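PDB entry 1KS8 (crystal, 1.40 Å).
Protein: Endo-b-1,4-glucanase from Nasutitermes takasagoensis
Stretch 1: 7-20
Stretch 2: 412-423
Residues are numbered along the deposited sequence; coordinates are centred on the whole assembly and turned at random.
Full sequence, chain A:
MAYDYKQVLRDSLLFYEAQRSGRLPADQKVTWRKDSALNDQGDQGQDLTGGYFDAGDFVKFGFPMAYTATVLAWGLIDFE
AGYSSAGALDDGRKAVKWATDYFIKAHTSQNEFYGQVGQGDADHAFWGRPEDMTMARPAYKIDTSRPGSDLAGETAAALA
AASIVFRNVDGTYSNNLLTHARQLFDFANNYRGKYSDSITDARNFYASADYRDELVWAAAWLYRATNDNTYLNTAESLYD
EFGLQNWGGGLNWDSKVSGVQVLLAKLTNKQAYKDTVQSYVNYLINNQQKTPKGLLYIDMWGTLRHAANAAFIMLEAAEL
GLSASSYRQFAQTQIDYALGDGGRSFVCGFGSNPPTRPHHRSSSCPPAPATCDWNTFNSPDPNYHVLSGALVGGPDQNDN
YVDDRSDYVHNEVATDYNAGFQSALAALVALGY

Stretch 1, residues 7-20: QVLRDSLLFYEAQR
Stretch 2, residues 412-423: EVATDYNAGFQS

Helices that pack in a buried setting often combine interlocking side chains with a few polar links, and this endoglucanase offers a compact example. Gln7 to Glu17 lie in a helix that begins earlier in the chain, with phi/psi near -65/-38. The second stretch is extended at Val413 and Ala414 (-134/149 and -162/156); phi/psi from Thr415 to Asn418 are -58/-41, -72/-18, -70/-37 and -87/-9, and Ala419 to Ser423 are helical, the helix running on beyond. The two helices run nearly antiparallel, their N-to-C directions 155° apart (signed crossing angle -155°), and their axes approach to 9.9 Å. The register is set by Leu9 CA to Gln422 CA at 6.1 Å and Tyr16 CA to Thr415 CA at 7.1 Å. The contact buries 606 Å², both sides summed; every participating residue is buried, Gln422 giving up the most area.

Interlocking is reciprocal. Gln422 (t, t, chi3 -57°) points toward the first helix and sits among Leu9, Ser12, Leu13 and Tyr16; its long aliphatic portion suits this hole, with CG 3.4 Å from Leu9 CD1. Tyr16 (m, chi2 -66°) answers from the other helix, lodging among Thr415, Asn418, Ala419 and Gln422.

The polar links form a chain centred on Ser12 (chi1 t), whose hydroxyl can accept one hydrogen bond and donate another: Asn418 ND2 donates to Ser12 OG (3.0 Å, 166°), and Ser12 OG donates to Gln422 OE1 (2.7 Å). Asn418 adopts chi1 -89° and chi2 63°. Separately, Tyr16 OH donates to Thr415 O (2.7 Å), using the phenol's reach to tie side chain to backbone.

Apolar contacts complete the seam. Val8 (t) places CG1 3.8 Å from Phe421 CZ (chi1 t, chi2 66°). Phe15 (t, chi2 61°) points toward the second stretch, its CE1 4.5 Å from Val413 CB. Its ring edge also approaches a backbone carbonyl, Phe15 CE2 lying 3.5 Å from Ala414 O.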

# COMPACT_ATOMS: atom_id res chain seq x y z
N GLN A 7 5.42 17.22 -7.72
CA GLN A 7 5.47 17.58 -6.32
C GLN A 7 4.52 16.75 -5.47
O GLN A 7 4.82 16.46 -4.31
CB GLN A 7 5.19 19.08 -6.12
CG GLN A 7 5.38 19.54 -4.68
CD GLN A 7 6.77 19.21 -4.14
OE1 GLN A 7 6.91 18.62 -3.07
NE2 GLN A 7 7.80 19.61 -4.88
N VAL A 8 3.37 16.35 -6.02
CA VAL A 8 2.46 15.53 -5.22
C VAL A 8 3.15 14.18 -4.99
O VAL A 8 3.02 13.60 -3.91
CB VAL A 8 1.09 15.33 -5.92
CG1 VAL A 8 0.17 14.53 -5.01
CG2 VAL A 8 0.46 16.69 -6.22
N LEU A 9 3.89 13.70 -5.99
CA LEU A 9 4.62 12.44 -5.85
C LEU A 9 5.63 12.57 -4.71
O LEU A 9 5.74 11.69 -3.86
CB LEU A 9 5.34 12.09 -7.16
CG LEU A 9 6.25 10.85 -7.16
CD1 LEU A 9 5.49 9.63 -6.67
CD2 LEU A 9 6.78 10.61 -8.57
N ARG A 10 6.36 13.68 -4.70
CA ARG A 10 7.34 13.92 -3.64
C ARG A 10 6.62 14.00 -2.30
O ARG A 10 7.12 13.52 -1.28
CB ARG A 10 8.10 15.22 -3.89
CG ARG A 10 8.96 15.20 -5.14
CD ARG A 10 9.64 16.55 -5.37
NE ARG A 10 10.18 16.64 -6.72
CZ ARG A 10 9.82 17.57 -7.61
NH1 ARG A 10 8.92 18.48 -7.29
NH2 ARG A 10 10.37 17.56 -8.82
N ASP A 11 5.44 14.61 -2.29
CA ASP A 11 4.66 14.74 -1.06
C ASP A 11 4.25 13.36 -0.55
O ASP A 11 4.31 13.09 0.65
CB ASP A 11 3.40 15.58 -1.29
CG ASP A 11 3.69 17.07 -1.42
OD1 ASP A 11 2.73 17.82 -1.69
OD2 ASP A 11 4.85 17.49 -1.26
N SER A 12 3.82 12.49 -1.46
CA SER A 12 3.42 11.15 -1.07
C SER A 12 4.59 10.42 -0.42
O SER A 12 4.42 9.67 0.54
CB SER A 12 2.91 10.37 -2.29
OG SER A 12 2.34 9.12 -1.90
N LEU A 13 5.80 10.64 -0.94
CA LEU A 13 6.97 10.01 -0.36
C LEU A 13 7.21 10.56 1.04
O LEU A 13 7.71 9.85 1.91
CB LEU A 13 8.19 10.23 -1.26
CG LEU A 13 8.18 9.32 -2.49
CD1 LEU A 13 9.15 9.83 -3.54
CD2 LEU A 13 8.53 7.89 -2.06
N LEU A 14 6.84 11.82 1.28
CA LEU A 14 6.99 12.39 2.62
C LEU A 14 6.00 11.72 3.56
O LEU A 14 6.28 11.55 4.74
CB LEU A 14 6.75 13.91 2.60
CG LEU A 14 7.80 14.76 1.88
CD1 LEU A 14 7.37 16.22 1.94
CD2 LEU A 14 9.16 14.59 2.54
N PHE A 15 4.84 11.34 3.04
CA PHE A 15 3.87 10.65 3.88
C PHE A 15 4.48 9.32 4.32
O PHE A 15 4.40 8.96 5.49
CB PHE A 15 2.56 10.39 3.13
CG PHE A 15 1.64 9.43 3.84
CD1 PHE A 15 1.14 9.72 5.11
CD2 PHE A 15 1.30 8.21 3.26
CE1 PHE A 15 0.31 8.81 5.78
CE2 PHE A 15 0.48 7.29 3.93
CZ PHE A 15 -0.01 7.60 5.19
N TYR A 16 5.09 8.59 3.40
CA TYR A 16 5.69 7.32 3.80
C TYR A 16 6.82 7.53 4.81
O TYR A 16 6.99 6.72 5.72
CB TYR A 16 6.14 6.52 2.56
CG TYR A 16 4.96 5.85 1.88
CD1 TYR A 16 4.25 4.83 2.52
CD2 TYR A 16 4.52 6.27 0.63
CE1 TYR A 16 3.12 4.26 1.94
CE2 TYR A 16 3.39 5.70 0.03
CZ TYR A 16 2.70 4.70 0.70
OH TYR A 16 1.58 4.14 0.12
N GLU A 17 7.58 8.62 4.68
CA GLU A 17 8.63 8.87 5.66
C GLU A 17 7.98 9.08 7.03
O GLU A 17 8.53 8.68 8.05
CB GLU A 17 9.46 10.12 5.31
CG GLU A 17 10.38 9.98 4.12
CD GLU A 17 11.57 10.92 4.18
OE1 GLU A 17 12.26 11.10 3.15
OE2 GLU A 17 11.83 11.48 5.27
N ALA A 18 6.80 9.69 7.04
CA ALA A 18 6.08 9.95 8.28
C ALA A 18 5.53 8.68 8.92
O ALA A 18 5.19 8.67 10.10
CB ALA A 18 4.93 10.93 8.03
N GLN A 19 5.46 7.60 8.13
CA GLN A 19 4.94 6.32 8.61
C GLN A 19 6.05 5.36 9.04
O GLN A 19 5.77 4.24 9.49
CB GLN A 19 4.12 5.64 7.51
CG GLN A 19 2.85 6.38 7.12
CD GLN A 19 1.89 6.52 8.28
OE1 GLN A 19 1.82 7.57 8.92
NE2 GLN A 19 1.14 5.46 8.57
N ARG A 20 7.30 5.78 8.91
CA ARG A 20 8.41 4.91 9.28
C ARG A 20 8.50 4.57 10.76
O ARG A 20 8.39 5.44 11.62
CB ARG A 20 9.73 5.53 8.84
CG ARG A 20 9.93 5.58 7.34
CD ARG A 20 11.17 6.37 7.00
NE ARG A 20 11.45 6.32 5.57
CZ ARG A 20 12.49 6.92 4.99
NH1 ARG A 20 13.35 7.61 5.72
NH2 ARG A 20 12.67 6.81 3.68
N GLU A 412 -9.44 9.07 7.82
CA GLU A 412 -8.45 8.01 8.02
C GLU A 412 -7.37 8.21 6.95
O GLU A 412 -7.65 8.70 5.85
CB GLU A 412 -9.10 6.64 7.82
CG GLU A 412 -8.14 5.45 7.76
CD GLU A 412 -7.46 5.16 9.09
OE1 GLU A 412 -6.77 4.12 9.19
OE2 GLU A 412 -7.61 5.97 10.03
N VAL A 413 -6.14 7.85 7.31
CA VAL A 413 -5.02 7.90 6.38
C VAL A 413 -4.34 6.56 6.63
O VAL A 413 -4.41 6.03 7.74
CB VAL A 413 -4.04 9.07 6.69
CG1 VAL A 413 -4.73 10.40 6.43
CG2 VAL A 413 -3.55 9.01 8.13
N ALA A 414 -3.71 6.00 5.61
CA ALA A 414 -3.07 4.70 5.78
C ALA A 414 -2.05 4.42 4.69
O ALA A 414 -2.14 4.96 3.59
CB ALA A 414 -4.13 3.60 5.80
N THR A 415 -1.09 3.56 5.00
CA THR A 415 -0.09 3.21 4.01
C THR A 415 -0.73 2.63 2.75
O THR A 415 -0.31 2.97 1.64
CB THR A 415 0.93 2.20 4.56
OG1 THR A 415 0.25 1.08 5.14
CG2 THR A 415 1.80 2.86 5.63
N ASP A 416 -1.75 1.79 2.89
CA ASP A 416 -2.35 1.23 1.68
C ASP A 416 -3.18 2.25 0.91
O ASP A 416 -3.44 2.05 -0.28
CB ASP A 416 -3.16 -0.06 1.96
CG ASP A 416 -4.36 0.15 2.87
OD1 ASP A 416 -4.75 1.30 3.15
OD2 ASP A 416 -4.93 -0.88 3.30
N TYR A 417 -3.56 3.35 1.55
CA TYR A 417 -4.33 4.39 0.87
C TYR A 417 -3.47 5.12 -0.16
O TYR A 417 -3.95 5.50 -1.23
CB TYR A 417 -4.84 5.44 1.86
CG TYR A 417 -6.10 5.10 2.62
CD1 TYR A 417 -6.56 3.78 2.73
CD2 TYR A 417 -6.81 6.10 3.29
CE1 TYR A 417 -7.69 3.48 3.49
CE2 TYR A 417 -7.93 5.80 4.05
CZ TYR A 417 -8.37 4.50 4.15
OH TYR A 417 -9.48 4.22 4.93
N ASN A 418 -2.20 5.33 0.17
CA ASN A 418 -1.30 6.05 -0.72
C ASN A 418 -0.57 5.25 -1.78
O ASN A 418 0.06 5.84 -2.66
CB ASN A 418 -0.25 6.82 0.09
CG ASN A 418 -0.70 8.21 0.47
OD1 ASN A 418 -1.67 8.38 1.20
ND2 ASN A 418 0.00 9.22 -0.03
N ALA A 419 -0.65 3.92 -1.73
CA ALA A 419 0.07 3.08 -2.69
C ALA A 419 -0.36 3.24 -4.15
O ALA A 419 0.44 3.65 -4.99
CB ALA A 419 -0.01 1.62 -2.28
N GLY A 420 -1.61 2.91 -4.45
CA GLY A 420 -2.09 3.04 -5.81
C GLY A 420 -1.98 4.49 -6.27
O GLY A 420 -1.58 4.77 -7.40
N PHE A 421 -2.33 5.39 -5.36
CA PHE A 421 -2.28 6.83 -5.57
C PHE A 421 -0.88 7.27 -6.01
O PHE A 421 -0.71 7.93 -7.03
CB PHE A 421 -2.67 7.53 -4.26
CG PHE A 421 -2.55 9.03 -4.28
CD1 PHE A 421 -3.36 9.80 -5.10
CD2 PHE A 421 -1.66 9.67 -3.43
CE1 PHE A 421 -3.29 11.20 -5.07
CE2 PHE A 421 -1.58 11.05 -3.38
CZ PHE A 421 -2.40 11.82 -4.20
N GLN A 422 0.14 6.88 -5.24
CA GLN A 422 1.50 7.26 -5.57
C GLN A 422 1.96 6.68 -6.90
O GLN A 422 2.61 7.37 -7.70
CB GLN A 422 2.47 6.84 -4.46
CG GLN A 422 3.88 7.38 -4.67
CD GLN A 422 4.78 7.16 -3.48
OE1 GLN A 422 4.48 7.59 -2.37
NE2 GLN A 422 5.90 6.49 -3.71
N SER A 423 1.63 5.42 -7.16
CA SER A 423 2.03 4.80 -8.41
C SER A 423 1.33 5.47 -9.59
O SER A 423 1.91 5.59 -10.67
CB SER A 423 1.74 3.30 -8.37
OG SER A 423 2.60 2.68 -7.43